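Local coordinates for protein putative mandelate racemase/muconate lactonizing enzyme (Bordetella bronchiseptica, PDB 3DDM) that is of unknown specific function but belongs to the mandelate racemase/muconate lactonizing enzyme family within the enolase superfamily, pairing an N-terminal capping domain with a TIM-barrel-like domain, at residues A8-R16 with A78-P89. The protein carries 1 engineered substitution. Numbering follows the deposited sequence.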
ATOM      1  N   ALA A   8      12.455 -32.743   2.819  1.00 77.62           N
ATOM      2  CA  ALA A   8      11.042 -32.993   2.397  1.00 78.30           C
ATOM      3  C   ALA A   8      10.399 -31.708   1.862  1.00 78.27           C
ATOM      4  O   ALA A   8      10.060 -30.807   2.635  1.00 79.75           O
ATOM      5  CB  ALA A   8      10.233 -33.534   3.580  1.00 77.98           C
ATOM      6  N   SER A   9      10.226 -31.640   0.543  1.00 76.37           N
ATOM      7  CA  SER A   9       9.639 -30.473  -0.117  1.00 74.09           C
ATOM      8  C   SER A   9       8.243 -30.105   0.398  1.00 72.40           C
ATOM      9  O   SER A   9       7.531 -30.943   0.960  1.00 71.96           O
ATOM     10  CB  SER A   9       9.559 -30.712  -1.622  1.00 74.53           C
ATOM     11  OG  SER A   9       8.411 -31.476  -1.941  1.00 74.85           O
ATOM     12  N   ILE A  10       7.863 -28.847   0.186  1.00 69.23           N
ATOM     13  CA  ILE A  10       6.564 -28.338   0.612  1.00 67.34           C
ATOM     14  C   ILE A  10       5.599 -28.320  -0.567  1.00 65.65           C
ATOM     15  O   ILE A  10       5.952 -27.859  -1.650  1.00 65.56           O
ATOM     16  CB  ILE A  10       6.659 -26.884   1.122  1.00 68.76           C
ATOM     17  CG1 ILE A  10       7.907 -26.701   1.986  1.00 69.07           C
ATOM     18  CG2 ILE A  10       5.399 -26.531   1.909  1.00 68.20           C
ATOM     19  CD1 ILE A  10       7.885 -27.491   3.257  1.00 71.64           C
ATOM     20  N   THR A  11       4.381 -28.804  -0.360  1.00 63.16           N
ATOM     21  CA  THR A  11       3.393 -28.805  -1.429  1.00 61.12           C
ATOM     22  C   THR A  11       2.047 -28.342  -0.893  1.00 59.19           C
ATOM     23  O   THR A  11       1.157 -29.153  -0.650  1.00 58.90           O
ATOM     24  CB  THR A  11       3.224 -30.207  -2.055  1.00 61.73           C
ATOM     25  OG1 THR A  11       4.503 -30.703  -2.478  1.00 62.20           O
ATOM     26  CG2 THR A  11       2.297 -30.135  -3.271  1.00 60.54           C
ATOM     27  N   PRO A  12       1.881 -27.017  -0.713  1.00 57.18           N
ATOM     28  CA  PRO A  12       0.642 -26.427  -0.200  1.00 54.46           C
ATOM     29  C   PRO A  12      -0.562 -26.971  -0.952  1.00 53.57           C
ATOM     30  O   PRO A  12      -0.484 -27.194  -2.158  1.00 54.98           O
ATOM     31  CB  PRO A  12       0.850 -24.939  -0.444  1.00 54.08           C
ATOM     32  CG  PRO A  12       2.332 -24.787  -0.341  1.00 54.65           C
ATOM     33  CD  PRO A  12       2.827 -25.964  -1.119  1.00 55.54           C
ATOM     34  N   ALA A  13      -1.670 -27.176  -0.247  1.00 51.47           N
ATOM     35  CA  ALA A  13      -2.876 -27.704  -0.867  1.00 51.05           C
ATOM     36  C   ALA A  13      -4.099 -26.856  -0.555  1.00 52.25           C
ATOM     37  O   ALA A  13      -4.974 -26.672  -1.401  1.00 52.37           O
ATOM     38  CB  ALA A  13      -3.108 -29.125  -0.406  1.00 49.43           C
ATOM     39  N   ARG A  14      -4.162 -26.353   0.671  1.00 53.16           N
ATOM     40  CA  ARG A  14      -5.275 -25.526   1.106  1.00 53.54           C
ATOM     41  C   ARG A  14      -4.693 -24.421   1.965  1.00 52.80           C
ATOM     42  O   ARG A  14      -3.837 -24.678   2.806  1.00 52.35           O
ATOM     43  CB  ARG A  14      -6.274 -26.368   1.904  1.00 56.70           C
ATOM     44  CG  ARG A  14      -7.412 -25.583   2.544  1.00 62.30           C
ATOM     45  CD  ARG A  14      -8.446 -26.524   3.177  1.00 67.19           C
ATOM     46  NE  ARG A  14      -8.869 -26.088   4.510  1.00 71.78           N
ATOM     47  CZ  ARG A  14      -8.094 -26.117   5.596  1.00 74.21           C
ATOM     48  NH1 ARG A  14      -6.845 -26.567   5.523  1.00 73.62           N
ATOM     49  NH2 ARG A  14      -8.565 -25.685   6.763  1.00 75.49           N
ATOM     50  N   VAL A  15      -5.139 -23.191   1.736  1.00 52.63           N
ATOM     51  CA  VAL A  15      -4.644 -22.040   2.492  1.00 51.78           C
ATOM     52  C   VAL A  15      -5.812 -21.174   2.945  1.00 52.65           C
ATOM     53  O   VAL A  15      -6.492 -20.561   2.123  1.00 53.26           O
ATOM     54  CB  VAL A  15      -3.696 -21.183   1.630  1.00 50.84           C
ATOM     55  CG1 VAL A  15      -3.193 -20.003   2.432  1.00 50.33           C
ATOM     56  CG2 VAL A  15      -2.538 -22.025   1.129  1.00 48.57           C
ATOM     57  N   ARG A  16      -6.047 -21.113   4.251  1.00 54.01           N
ATOM     58  CA  ARG A  16      -7.158 -20.315   4.761  1.00 54.98           C
ATOM     59  C   ARG A  16      -6.720 -19.223   5.721  1.00 52.97           C
ATOM     60  O   ARG A  16      -5.724 -19.363   6.435  1.00 53.83           O
ATOM     61  CB  ARG A  16      -8.188 -21.216   5.453  1.00 58.86           C
ATOM     62  CG  ARG A  16      -8.628 -22.390   4.600  1.00 66.84           C
ATOM     63  CD  ARG A  16      -9.843 -23.116   5.176  1.00 73.80           C
ATOM     64  NE  ARG A  16     -11.057 -22.299   5.111  1.00 79.68           N
ATOM     65  CZ  ARG A  16     -12.294 -22.775   5.265  1.00 81.98           C
ATOM     66  NH1 ARG A  16     -12.492 -24.073   5.492  1.00 80.81           N
ATOM     67  NH2 ARG A  16     -13.333 -21.947   5.186  1.00 81.97           N
ATOM     68  N   ALA A  78      -2.873 -17.550  -2.124  1.00 46.75           N
ATOM     69  CA  ALA A  78      -3.241 -18.967  -2.037  1.00 45.90           C
ATOM     70  C   ALA A  78      -3.070 -19.695  -3.371  1.00 46.12           C
ATOM     71  O   ALA A  78      -2.404 -20.731  -3.432  1.00 44.24           O
ATOM     72  CB  ALA A  78      -4.676 -19.112  -1.526  1.00 43.02           C
ATOM     73  N   PRO A  79      -3.666 -19.162  -4.457  1.00 47.36           N
ATOM     74  CA  PRO A  79      -3.570 -19.770  -5.791  1.00 47.66           C
ATOM     75  C   PRO A  79      -2.124 -19.954  -6.240  1.00 48.61           C
ATOM     76  O   PRO A  79      -1.760 -21.003  -6.777  1.00 50.00           O
ATOM     77  CB  PRO A  79      -4.317 -18.787  -6.676  1.00 47.32           C
ATOM     78  CG  PRO A  79      -5.356 -18.222  -5.744  1.00 48.89           C
ATOM     79  CD  PRO A  79      -4.560 -17.988  -4.484  1.00 47.82           C
ATOM     80  N   LEU A  80      -1.295 -18.937  -6.034  1.00 47.69           N
ATOM     81  CA  LEU A  80       0.106 -19.053  -6.416  1.00 48.72           C
ATOM     82  C   LEU A  80       0.714 -20.225  -5.648  1.00 49.93           C
ATOM     83  O   LEU A  80       1.335 -21.126  -6.216  1.00 51.58           O
ATOM     84  CB  LEU A  80       0.866 -17.773  -6.063  1.00 47.54           C
ATOM     85  CG  LEU A  80       0.589 -16.524  -6.895  1.00 45.84           C
ATOM     86  CD1 LEU A  80       1.392 -15.370  -6.341  1.00 43.31           C
ATOM     87  CD2 LEU A  80       0.963 -16.779  -8.345  1.00 44.65           C
ATOM     88  N   LEU A  81       0.505 -20.202  -4.342  1.00 50.63           N
ATOM     89  CA  LEU A  81       1.020 -21.213  -3.433  1.00 51.02           C
ATOM     90  C   LEU A  81       0.578 -22.657  -3.727  1.00 50.37           C
ATOM     91  O   LEU A  81       1.395 -23.579  -3.681  1.00 50.04           O
ATOM     92  CB  LEU A  81       0.619 -20.820  -2.011  1.00 51.16           C
ATOM     93  CG  LEU A  81       1.603 -20.994  -0.862  1.00 51.73           C
ATOM     94  CD1 LEU A  81       2.957 -20.367  -1.209  1.00 50.05           C
ATOM     95  CD2 LEU A  81       0.989 -20.349   0.387  1.00 51.85           C
ATOM     96  N   THR A  82      -0.700 -22.856  -4.035  1.00 49.75           N
ATOM     97  CA  THR A  82      -1.206 -24.203  -4.291  1.00 50.70           C
ATOM     98  C   THR A  82      -1.178 -24.688  -5.748  1.00 52.40           C
ATOM     99  O   THR A  82      -1.989 -25.522  -6.133  1.00 53.79           O
ATOM    100  CB  THR A  82      -2.655 -24.353  -3.768  1.00 48.87           C
ATOM    101  OG1 THR A  82      -3.542 -23.534  -4.543  1.00 46.83           O
ATOM    102  CG2 THR A  82      -2.735 -23.942  -2.313  1.00 47.38           C
ATOM    103  N   ALA A  83      -0.247 -24.197  -6.555  1.00 53.75           N
ATOM    104  CA  ALA A  83      -0.185 -24.619  -7.952  1.00 54.60           C
ATOM    105  C   ALA A  83       1.124 -25.331  -8.295  1.00 55.94           C
ATOM    106  O   ALA A  83       1.304 -25.831  -9.412  1.00 57.20           O
ATOM    107  CB  ALA A  83      -0.381 -23.419  -8.863  1.00 53.03           C
ATOM    108  N   ARG A  84       2.034 -25.381  -7.333  1.00 55.39           N
ATOM    109  CA  ARG A  84       3.315 -26.038  -7.543  1.00 54.75           C
ATOM    110  C   ARG A  84       3.906 -26.459  -6.210  1.00 55.09           C
ATOM    111  O   ARG A  84       3.304 -26.239  -5.153  1.00 56.46           O
ATOM    112  CB  ARG A  84       4.285 -25.094  -8.250  1.00 53.11           C
ATOM    113  CG  ARG A  84       4.405 -23.744  -7.591  1.00 51.25           C
ATOM    114  CD  ARG A  84       5.598 -22.993  -8.128  1.00 50.84           C
ATOM    115  NE  ARG A  84       6.840 -23.656  -7.756  1.00 51.52           N
ATOM    116  CZ  ARG A  84       8.045 -23.122  -7.915  1.00 52.09           C
ATOM    117  NH1 ARG A  84       8.169 -21.911  -8.446  1.00 52.29           N
ATOM    118  NH2 ARG A  84       9.124 -23.784  -7.522  1.00 51.02           N
ATOM    119  N   ALA A  85       5.083 -27.070  -6.266  1.00 52.98           N
ATOM    120  CA  ALA A  85       5.771 -27.511  -5.066  1.00 51.52           C
ATOM    121  C   ALA A  85       6.966 -26.591  -4.857  1.00 51.10           C
ATOM    122  O   ALA A  85       7.327 -25.822  -5.757  1.00 51.24           O
ATOM    123  CB  ALA A  85       6.228 -28.942  -5.226  1.00 51.98           C
ATOM    124  N   PHE A  86       7.573 -26.659  -3.673  1.00 49.41           N
ATOM    125  CA  PHE A  86       8.713 -25.809  -3.356  1.00 47.50           C
ATOM    126  C   PHE A  86       9.769 -26.556  -2.572  1.00 47.30           C
ATOM    127  O   PHE A  86       9.464 -27.283  -1.634  1.00 47.62           O
ATOM    128  CB  PHE A  86       8.254 -24.581  -2.558  1.00 46.59           C
ATOM    129  CG  PHE A  86       7.162 -23.797  -3.234  1.00 44.21           C
ATOM    130  CD1 PHE A  86       5.832 -24.173  -3.094  1.00 42.19           C
ATOM    131  CD2 PHE A  86       7.472 -22.714  -4.054  1.00 42.98           C
ATOM    132  CE1 PHE A  86       4.823 -23.490  -3.761  1.00 42.14           C
ATOM    133  CE2 PHE A  86       6.474 -22.022  -4.725  1.00 41.88           C
ATOM    134  CZ  PHE A  86       5.145 -22.411  -4.579  1.00 42.90           C
ATOM    135  N   ALA A  87      11.022 -26.373  -2.962  1.00 47.92           N
ATOM    136  CA  ALA A  87      12.110 -27.043  -2.278  1.00 50.09           C
ATOM    137  C   ALA A  87      12.012 -26.795  -0.773  1.00 50.96           C
ATOM    138  O   ALA A  87      12.242 -27.697   0.027  1.00 51.94           O
ATOM    139  CB  ALA A  87      13.450 -26.545  -2.815  1.00 49.48           C
ATOM    140  N   ASP A  88      11.660 -25.569  -0.398  1.00 52.68           N
ATOM    141  CA  ASP A  88      11.524 -25.183   1.006  1.00 53.81           C
ATOM    142  C   ASP A  88      10.740 -23.876   1.115  1.00 54.20           C
ATOM    143  O   ASP A  88      10.353 -23.290   0.096  1.00 54.13           O
ATOM    144  CB  ASP A  88      12.905 -25.011   1.639  1.00 55.03           C
ATOM    145  CG  ASP A  88      13.846 -24.216   0.769  1.00 56.71           C
ATOM    146  OD1 ASP A  88      13.408 -23.224   0.149  1.00 58.17           O
ATOM    147  OD2 ASP A  88      15.035 -24.579   0.712  1.00 59.75           O
ATOM    148  N   PRO A  89      10.490 -23.399   2.352  1.00 53.95           N
ATOM    149  CA  PRO A  89       9.738 -22.145   2.521  1.00 52.58           C
ATOM    150  C   PRO A  89      10.417 -20.941   1.859  1.00 50.76           C
ATOM    151  O   PRO A  89       9.746 -20.079   1.289  1.00 50.91           O
ATOM    152  CB  PRO A  89       9.645 -22.002   4.043  1.00 52.18           C
ATOM    153  CG  PRO A  89       9.593 -23.429   4.506  1.00 52.13           C
ATOM    154  CD  PRO A  89      10.673 -24.073   3.651  1.00 53.29           C
TER
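Ile10 and Phe86 form a single antiparallel bridge, a hydrogen-bonded pair that ties the N-terminal lead-in of strand 14-23 to the loop after helix 65-81, within the alpha+beta N-terminal domain of the enolase superfamily. Ile10 N donates to Phe86 O at 2.9 Å (N-H...O 163°), and Phe86 N returns a bond to Ile10 O. Beyond the bridge, Pro12 lays its ring against both helix end and loop: CG lies 3.9 Å from Leu81 CG, the two side chains crossing near a right angle. Phe86 chi1 of -54° puts CG beside its backbone N, turning the ring edge to Pro12 CD, 4.0 Å from CD1; CE2 lies above one face of the Arg84 guanidinium, offset toward its rim. Arg84 in turn grips Ala85 O side-on through NE and NH2. Val15 continues the apolar seam, its CB 3.9 Å from Ala78 CB; Leu120 of helix 110-131 touches Val15 and Leu81. Arg14 NH1 forms a salt bridge with Glu46 OE1, and Ala13 and Arg14 both pair with Glu46, a classic beta bulge. Thr82, the first residue past the helix, has a split role: OG1 bonds back to Ala78 O, whereas CG2, anti to the carbonyl carbon, sits 3.6 Å from Ala13 O.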